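Local coordinates for dihydropteridine reductase (Dictyostelium discoideum, PDB 3ORF), which reduces quinonoid dihydropteridines to tetrahydropteridines with NADH or NADPH, and acts as a homodimer of the short-chain dehydrogenase/reductase family, at residues Ile86-Phe91 with Lys132-Gly137; Gly97-Asn102 with Lys113-Met118; Phe207-Pro212 with Glu240-Val245. All coordinates share one frame; numbering follows the deposited sequence.

In the fold
The three contacts sit in different parts of one Rossmann-type subunit. Interaction 1, partly buried at the end of a central strand, joins the start of strand 88-93 to the end of helix 108-133 through strand hydrogen bonds and buried leucine and valine. Interaction 2 uses the same helix but lies at the surface beside NAD, about 29 Å from interaction 1 between centres; it has no hydrogen bond between its segments and relies on methionine sulfur and methyl groups. Interaction 3 reaches the same sheet as interaction 1, at strand 236-242, and is also partly buried. Its chemistry is mainly polar, with an exposed hairpin turn gripped by aspartates and a buried threonine pair.

Interaction 1: residues Ile86-Phe91 with Lys132-Gly137; sequences IKVDTF and KLLNQG
Val88 and Leu134 pair as neighbours in parallel strands, their side chains on the same face of the sheet. Val88 N donates to Leu133 O (2.8 Å), and Val88 O receives Asn135 N (2.9 Å, 169° at the hydrogen). This is the tight, buried part. A chi1 of -159° turns Leu134 CG from its own N, and CD1 reaches Val88 CG2 at 3.9 Å and Phe91 CB at 4.1 Å; branched apolar residues suit this face, which Leu26 and Phe140 extend. The outer side is polar and looser. There Lys87, bent at chi2, ends with NZ on Lys132 O (3.3 Å), a carbonyl at the end of helix 108-133. Asn135 packs OD1 against Lys87 CB, while its ND2 meets Asp89 OD2 at 3.3 Å from above the carboxylate plane, the two flat groups being 51° apart. Asp89 OD1 is held by the backbone N of Asn24. A leucine in place of Asn135 would probably cost Asp89 OD2 its amide partner and leave the carboxylate less firmly oriented. Strand bonds and apolar contacts thus close the beta-alpha-beta crossover of the Rossmann fold, while longer polar bonds tie down the solvent side.

Interaction 2: residues Gly97-Asn102 with Lys113-Met118; sequences GWSGGN and KGMIDM. With NAD (nicotinamide-adenine-dinucleotide), chain E.
Met115 and Met118, one helical turn apart, meet the extended chain of Gly97-Ser99 at different points. Met115 turns at chi2 (-59°) and chi3 (87°), folding its thioether against the loop: SD comes within 3.4 Å of Ser99 N and 3.5 Å of Gly97 O, and CE lies 3.6 Å from Ser99 CB. The flexible, unbranched chain of methionine suits such a curved path, and its apolar end is buried between this loop and Ala157, Tyr158 and Thr161 of helix 156-172. Met118 reaches out straighter before turning at chi3, so that SD rests 3.7 Å from Gly97 CA. A CB on Gly97 would probably collide with that sulfur, which suits a glycine. Trp98 points away from the helix and meets Tyr158, the predicted proton acceptor, edge-to-face. Met118 also touches the cofactor, CG lying 3.8 Å from NAD N7A. No hydrogen bond joins Gly97-Asn102 to Lys113-Met118; the loop's bond to the helix is made one residue on, by Asn119 OD1, which takes the Gly97 amide. The fit between the segments therefore depends on van der Waals contact of polarisable sulfur and methyl groups, while Asp117 O adds a directional bond to the adenine amino group, N6A, at 3.0 Å.

Interaction 3: residues Phe207-Pro212 with Glu240-Val245; sequences FDDWTP and ETKSKV
With CG anti to its carbonyl carbon (chi1 -71°), Asp209 swings its carboxylate toward the type I' beta turn Lys242-Val245, the hairpin that links strands 236-242 and 245-250 at the edge of the Rossmann sheet. Thr241, at chi1 -62°, sets OG1 beside its backbone N and CG2 anti to it, sending the methyl to Asp208 O (3.4 Å) and the hydroxyl to Thr211. Asp209 OD1 accepts the amide of Ser243 at 2.9 Å along a nearly straight bond (171°), met on the anti side of the carboxylate. Next in the turn, Lys244 N donates to Asp208 O, also at 2.9 Å. Two consecutive turn amides are therefore taken by one side chain and one main-chain carbonyl of the loop that leads into helix 213-225. A short acidic residue fits at Asp209, since it also faces Lys242, whose NZ makes a long salt bridge to OD2 (4.0 Å). Ser243 and Lys244 both have positive phi, as the two central residues of such a turn do, and their polar side chains suit the exposed position. A water accepts from Thr241 N (3.0 Å) and lies 2.9 Å from Asp209 O, linking the two backbones. Thr246 OG1 is a second partner of the Thr241 hydroxyl. Threonine serves well at both buried places, offering a methyl beside a hydroxyl: Thr211 OG1 and Thr241 OG1 are hydrogen-bonded at 2.8 Å.

Interaction 1: residues Ile86-Phe91 with Lys132-Gly137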
# COMPACT_ATOMS: atom_id res chain seq x y z
N ILE A 86 -27.89 -9.82 -9.95
CA ILE A 86 -28.06 -8.71 -9.01
C ILE A 86 -26.98 -7.64 -9.21
O ILE A 86 -25.83 -7.95 -9.54
CB ILE A 86 -28.15 -9.19 -7.53
CG1 ILE A 86 -27.08 -10.24 -7.21
CG2 ILE A 86 -29.54 -9.83 -7.23
CD1 ILE A 86 -25.75 -9.62 -6.72
N LYS A 87 -27.38 -6.39 -9.05
CA LYS A 87 -26.44 -5.27 -9.04
C LYS A 87 -26.61 -4.59 -7.71
O LYS A 87 -27.64 -4.79 -7.06
CB LYS A 87 -26.75 -4.29 -10.18
CG LYS A 87 -26.53 -4.86 -11.57
CD LYS A 87 -25.08 -5.34 -11.75
CE LYS A 87 -24.72 -5.55 -13.23
NZ LYS A 87 -23.57 -6.49 -13.33
N VAL A 88 -25.65 -3.80 -7.26
CA VAL A 88 -25.78 -3.35 -5.89
C VAL A 88 -25.77 -1.87 -5.78
O VAL A 88 -25.08 -1.20 -6.55
CB VAL A 88 -24.79 -4.07 -4.88
CG1 VAL A 88 -24.74 -5.62 -5.09
CG2 VAL A 88 -23.43 -3.53 -4.89
N ASP A 89 -26.56 -1.35 -4.87
CA ASP A 89 -26.68 0.09 -4.70
C ASP A 89 -25.64 0.69 -3.72
O ASP A 89 -25.36 1.91 -3.76
CB ASP A 89 -28.07 0.41 -4.17
CG ASP A 89 -29.21 -0.01 -5.17
OD1 ASP A 89 -29.89 -1.08 -4.96
OD2 ASP A 89 -29.35 0.68 -6.18
N THR A 90 -25.21 -0.15 -2.77
CA THR A 90 -24.21 0.17 -1.81
C THR A 90 -23.25 -1.02 -1.66
O THR A 90 -23.68 -2.18 -1.48
CB THR A 90 -24.81 0.45 -0.46
OG1 THR A 90 -25.55 1.67 -0.51
CG2 THR A 90 -23.70 0.53 0.58
N PHE A 91 -21.94 -0.73 -1.75
CA PHE A 91 -20.91 -1.73 -1.50
C PHE A 91 -20.09 -1.27 -0.31
O PHE A 91 -19.75 -0.08 -0.21
CB PHE A 91 -20.00 -1.91 -2.71
CG PHE A 91 -18.77 -2.71 -2.39
CD1 PHE A 91 -18.81 -4.11 -2.43
CD2 PHE A 91 -17.60 -2.08 -1.92
CE1 PHE A 91 -17.70 -4.87 -2.02
CE2 PHE A 91 -16.47 -2.83 -1.56
CZ PHE A 91 -16.54 -4.26 -1.62
N LYS A 132 -17.54 -3.98 -11.30
CA LYS A 132 -18.41 -4.95 -12.02
C LYS A 132 -19.88 -4.94 -11.57
O LYS A 132 -20.75 -5.14 -12.40
CB LYS A 132 -17.87 -6.41 -11.99
CG LYS A 132 -16.61 -6.68 -12.86
CD LYS A 132 -16.76 -6.34 -14.35
CE LYS A 132 -15.62 -6.95 -15.22
NZ LYS A 132 -14.91 -5.99 -16.12
N LEU A 133 -20.16 -4.70 -10.29
CA LEU A 133 -21.50 -4.93 -9.75
C LEU A 133 -22.24 -3.67 -9.27
O LEU A 133 -23.46 -3.74 -8.93
CB LEU A 133 -21.45 -5.90 -8.58
CG LEU A 133 -20.90 -7.32 -8.79
CD1 LEU A 133 -20.93 -8.19 -7.50
CD2 LEU A 133 -21.60 -8.07 -9.95
N LEU A 134 -21.54 -2.53 -9.21
CA LEU A 134 -22.18 -1.36 -8.63
C LEU A 134 -23.14 -0.75 -9.65
O LEU A 134 -22.85 -0.74 -10.85
CB LEU A 134 -21.13 -0.35 -8.19
CG LEU A 134 -21.59 0.66 -7.14
CD1 LEU A 134 -21.94 -0.08 -5.83
CD2 LEU A 134 -20.56 1.82 -6.95
N ASN A 135 -24.32 -0.33 -9.20
CA ASN A 135 -25.26 0.40 -10.05
C ASN A 135 -24.78 1.84 -10.18
O ASN A 135 -24.08 2.40 -9.27
CB ASN A 135 -26.60 0.46 -9.38
CG ASN A 135 -27.47 -0.77 -9.64
OD1 ASN A 135 -27.42 -1.38 -10.70
ND2 ASN A 135 -28.24 -1.16 -8.63
N GLN A 136 -25.15 2.45 -11.29
CA GLN A 136 -24.88 3.86 -11.49
C GLN A 136 -25.47 4.56 -10.26
O GLN A 136 -26.49 4.10 -9.74
CB GLN A 136 -25.53 4.38 -12.80
CG GLN A 136 -25.02 3.56 -14.04
CD GLN A 136 -25.42 4.15 -15.40
OE1 GLN A 136 -26.60 4.38 -15.68
NE2 GLN A 136 -24.44 4.39 -16.23
N GLY A 137 -24.84 5.66 -9.83
CA GLY A 137 -25.33 6.40 -8.66
C GLY A 137 -25.02 5.70 -7.34
O GLY A 137 -25.35 6.23 -6.29

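Interaction 2: residues Gly97-Asn102 with Lys113-Met118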
# COMPACT_ATOMS: atom_id res chain seq x y z
N GLY A 97 -7.82 -6.50 9.04
CA GLY A 97 -7.22 -7.09 10.25
C GLY A 97 -6.22 -6.09 10.78
O GLY A 97 -5.76 -5.21 10.03
N TRP A 98 -5.83 -6.26 12.04
CA TRP A 98 -4.72 -5.52 12.62
C TRP A 98 -3.57 -6.42 13.12
O TRP A 98 -3.79 -7.45 13.72
CB TRP A 98 -5.23 -4.57 13.74
CG TRP A 98 -4.07 -3.70 14.27
CD1 TRP A 98 -3.67 -2.50 13.76
CD2 TRP A 98 -3.17 -4.00 15.34
NE1 TRP A 98 -2.60 -2.02 14.47
CE2 TRP A 98 -2.28 -2.92 15.45
CE3 TRP A 98 -3.05 -5.07 16.23
CZ2 TRP A 98 -1.25 -2.89 16.39
CZ3 TRP A 98 -2.05 -5.02 17.21
CH2 TRP A 98 -1.15 -3.96 17.26
N SER A 99 -2.35 -6.01 12.88
CA SER A 99 -1.18 -6.67 13.49
C SER A 99 -0.17 -5.59 13.71
O SER A 99 -0.11 -4.69 12.87
CB SER A 99 -0.51 -7.65 12.50
OG SER A 99 -1.06 -8.95 12.60
N GLY A 100 0.66 -5.73 14.77
CA GLY A 100 1.64 -4.74 15.17
C GLY A 100 3.04 -5.02 14.65
O GLY A 100 3.30 -6.02 14.01
N GLY A 101 3.93 -4.09 14.92
CA GLY A 101 5.34 -4.31 14.83
C GLY A 101 6.03 -3.27 14.02
O GLY A 101 5.54 -2.89 12.94
N ASN A 102 7.19 -2.85 14.52
CA ASN A 102 8.10 -2.00 13.80
C ASN A 102 9.06 -2.85 12.97
O ASN A 102 8.93 -4.08 12.85
CB ASN A 102 8.83 -1.00 14.72
CG ASN A 102 9.92 -1.64 15.51
OD1 ASN A 102 10.02 -2.86 15.56
ND2 ASN A 102 10.77 -0.82 16.14
N LYS A 113 2.96 -9.95 5.63
CA LYS A 113 2.08 -10.78 4.82
C LYS A 113 0.61 -10.80 5.35
O LYS A 113 -0.32 -10.71 4.57
CB LYS A 113 2.67 -12.17 4.59
CG LYS A 113 1.61 -13.23 4.37
CD LYS A 113 2.23 -14.57 4.39
CE LYS A 113 1.70 -15.33 3.19
NZ LYS A 113 0.67 -16.24 3.78
N GLY A 114 0.43 -10.86 6.68
CA GLY A 114 -0.89 -10.74 7.24
C GLY A 114 -1.65 -9.49 6.79
O GLY A 114 -2.84 -9.54 6.52
N MET A 115 -1.01 -8.32 6.80
CA MET A 115 -1.73 -7.04 6.57
C MET A 115 -1.98 -6.92 5.05
O MET A 115 -3.00 -6.41 4.65
CB MET A 115 -0.94 -5.85 7.09
CG MET A 115 -0.76 -5.76 8.70
SD MET A 115 -2.38 -5.70 9.48
CE MET A 115 -2.73 -7.48 9.64
N ILE A 116 -1.02 -7.37 4.23
CA ILE A 116 -1.24 -7.36 2.79
C ILE A 116 -2.47 -8.22 2.47
O ILE A 116 -3.38 -7.77 1.83
CB ILE A 116 -0.02 -7.81 2.03
CG1 ILE A 116 1.00 -6.67 2.02
CG2 ILE A 116 -0.42 -8.18 0.57
CD1 ILE A 116 2.39 -7.01 1.45
N ASP A 117 -2.53 -9.43 2.99
CA ASP A 117 -3.62 -10.34 2.62
C ASP A 117 -4.99 -9.90 3.14
O ASP A 117 -6.02 -10.10 2.52
CB ASP A 117 -3.29 -11.74 3.17
CG ASP A 117 -2.13 -12.46 2.36
OD1 ASP A 117 -1.74 -12.08 1.23
OD2 ASP A 117 -1.61 -13.45 2.91
N MET A 118 -5.00 -9.39 4.37
CA MET A 118 -6.25 -9.00 4.99
C MET A 118 -6.71 -7.60 4.55
O MET A 118 -7.90 -7.40 4.30
CB MET A 118 -6.11 -9.05 6.52
CG MET A 118 -6.28 -10.48 7.09
SD MET A 118 -6.33 -10.42 8.91
CE MET A 118 -4.69 -11.06 9.34
PA NAD E . -13.09 -8.69 12.18
O1A NAD E . -11.79 -9.41 12.29
O2A NAD E . -14.26 -9.09 13.00
O5B NAD E . -13.61 -8.94 10.64
C5B NAD E . -12.91 -8.80 9.46
C4B NAD E . -13.57 -9.76 8.46
O4B NAD E . -12.81 -9.64 7.22
C3B NAD E . -13.37 -11.22 8.93
O3B NAD E . -14.55 -11.95 8.65
C2B NAD E . -12.35 -11.80 7.97
O2B NAD E . -12.61 -13.18 7.69
C1B NAD E . -12.64 -10.96 6.71
N9A NAD E . -11.49 -10.82 5.77
C8A NAD E . -10.20 -10.65 6.14
N7A NAD E . -9.48 -10.50 5.01
C5A NAD E . -10.31 -10.62 3.93
C6A NAD E . -10.13 -10.57 2.51
N6A NAD E . -8.90 -10.45 1.95
N1A NAD E . -11.22 -10.69 1.69
C2A NAD E . -12.42 -10.88 2.22
N3A NAD E . -12.61 -10.93 3.55
C4A NAD E . -11.58 -10.83 4.43
O3 NAD E . -12.71 -7.17 12.30
PN NAD E . -13.59 -5.95 12.64
O1N NAD E . -13.29 -5.70 14.09
O2N NAD E . -15.00 -6.05 12.07
O5D NAD E . -12.90 -4.73 11.84
C5D NAD E . -13.38 -4.25 10.58
C4D NAD E . -12.40 -3.24 9.96
O4D NAD E . -11.96 -2.30 10.98
C3D NAD E . -11.10 -3.81 9.37
O3D NAD E . -11.00 -3.25 8.01
C2D NAD E . -9.98 -3.24 10.26
O2D NAD E . -8.82 -3.09 9.42
C1D NAD E . -10.64 -1.87 10.53
N1N NAD E . -10.18 -0.67 11.37
C2N NAD E . -10.36 -0.55 12.82
C3N NAD E . -9.88 0.65 13.46
C7N NAD E . -10.01 0.94 14.98
O7N NAD E . -9.04 1.41 15.60
N7N NAD E . -11.23 0.70 15.49
C4N NAD E . -9.30 1.69 12.68
C5N NAD E . -9.18 1.57 11.30
C6N NAD E . -9.61 0.41 10.66

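Interaction 3: residues Phe207-Pro212 with Glu240-Val245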
# COMPACT_ATOMS: atom_id res chain seq x y z
N PHE A 207 -14.90 2.49 27.35
CA PHE A 207 -15.66 1.98 26.16
C PHE A 207 -16.64 3.00 25.60
O PHE A 207 -17.04 2.89 24.44
CB PHE A 207 -16.40 0.69 26.48
CG PHE A 207 -15.49 -0.43 26.88
CD1 PHE A 207 -14.34 -0.72 26.12
CD2 PHE A 207 -15.74 -1.19 28.04
CE1 PHE A 207 -13.39 -1.76 26.52
CE2 PHE A 207 -14.80 -2.24 28.45
CZ PHE A 207 -13.63 -2.52 27.64
N ASP A 208 -16.96 4.02 26.39
CA ASP A 208 -17.90 5.07 25.98
C ASP A 208 -17.21 6.00 24.97
O ASP A 208 -17.87 6.77 24.29
CB ASP A 208 -18.40 5.84 27.21
CG ASP A 208 -19.55 5.09 28.02
OD1 ASP A 208 -20.03 3.98 27.61
OD2 ASP A 208 -19.99 5.63 29.07
N ASP A 209 -15.89 5.95 24.87
CA ASP A 209 -15.15 6.67 23.84
C ASP A 209 -14.94 5.79 22.60
O ASP A 209 -14.02 6.05 21.78
CB ASP A 209 -13.75 7.08 24.33
CG ASP A 209 -13.76 8.22 25.39
OD1 ASP A 209 -14.82 8.79 25.75
OD2 ASP A 209 -12.62 8.50 25.88
N TRP A 210 -15.74 4.72 22.46
CA TRP A 210 -15.62 3.83 21.27
C TRP A 210 -16.90 3.90 20.44
O TRP A 210 -18.02 3.94 21.02
CB TRP A 210 -15.42 2.39 21.76
CG TRP A 210 -14.07 2.18 22.38
CD1 TRP A 210 -13.14 3.14 22.71
CD2 TRP A 210 -13.48 0.93 22.73
NE1 TRP A 210 -12.00 2.55 23.19
CE2 TRP A 210 -12.18 1.19 23.20
CE3 TRP A 210 -13.92 -0.39 22.63
CZ2 TRP A 210 -11.33 0.18 23.61
CZ3 TRP A 210 -13.07 -1.39 23.05
CH2 TRP A 210 -11.78 -1.10 23.52
N THR A 211 -16.77 3.91 19.09
CA THR A 211 -17.96 4.02 18.29
C THR A 211 -18.73 2.68 18.25
O THR A 211 -18.18 1.67 17.89
CB THR A 211 -17.68 4.50 16.86
OG1 THR A 211 -16.74 5.60 16.88
CG2 THR A 211 -18.98 4.96 16.20
N PRO A 212 -20.02 2.68 18.62
CA PRO A 212 -20.84 1.48 18.43
C PRO A 212 -20.99 1.14 16.94
O PRO A 212 -21.21 2.04 16.13
CB PRO A 212 -22.20 1.90 19.00
CG PRO A 212 -21.81 2.99 20.05
CD PRO A 212 -20.78 3.76 19.25
N GLU A 240 -14.84 9.70 15.50
CA GLU A 240 -14.37 9.45 16.82
C GLU A 240 -15.54 9.75 17.76
O GLU A 240 -16.33 10.66 17.53
CB GLU A 240 -13.21 10.39 17.18
CG GLU A 240 -12.39 9.93 18.45
CD GLU A 240 -11.11 10.80 18.74
OE1 GLU A 240 -10.81 11.77 17.97
OE2 GLU A 240 -10.43 10.51 19.76
N THR A 241 -15.64 8.94 18.80
CA THR A 241 -16.66 9.05 19.80
C THR A 241 -15.95 9.54 21.12
O THR A 241 -14.82 9.09 21.45
CB THR A 241 -17.33 7.67 19.98
OG1 THR A 241 -17.95 7.27 18.76
CG2 THR A 241 -18.40 7.72 21.08
N LYS A 242 -16.59 10.45 21.83
CA LYS A 242 -16.07 10.98 23.13
C LYS A 242 -17.29 11.00 24.00
O LYS A 242 -18.25 11.67 23.66
CB LYS A 242 -15.51 12.39 22.98
CG LYS A 242 -14.42 12.56 21.94
CD LYS A 242 -12.95 12.70 22.45
CE LYS A 242 -12.41 11.47 23.23
NZ LYS A 242 -11.22 11.78 24.17
N SER A 243 -17.29 10.19 25.07
CA SER A 243 -18.42 10.05 26.01
C SER A 243 -19.79 9.81 25.35
O SER A 243 -20.80 10.46 25.74
CB SER A 243 -18.44 11.21 27.05
OG SER A 243 -17.12 11.44 27.57
N LYS A 244 -19.82 8.86 24.40
CA LYS A 244 -21.00 8.54 23.58
C LYS A 244 -21.46 9.58 22.51
O LYS A 244 -22.56 9.44 22.00
CB LYS A 244 -22.23 8.18 24.46
CG LYS A 244 -22.07 6.95 25.37
CD LYS A 244 -23.42 6.63 26.10
CE LYS A 244 -23.62 5.10 26.20
NZ LYS A 244 -24.89 4.61 26.86
N VAL A 245 -20.71 10.64 22.22
CA VAL A 245 -21.12 11.64 21.19
C VAL A 245 -20.20 11.35 20.03
O VAL A 245 -18.99 11.44 20.18
CB VAL A 245 -20.85 13.14 21.61
CG1 VAL A 245 -21.45 14.15 20.58
CG2 VAL A 245 -21.40 13.45 23.00
O HOH W 1 -13.75 6.62 18.91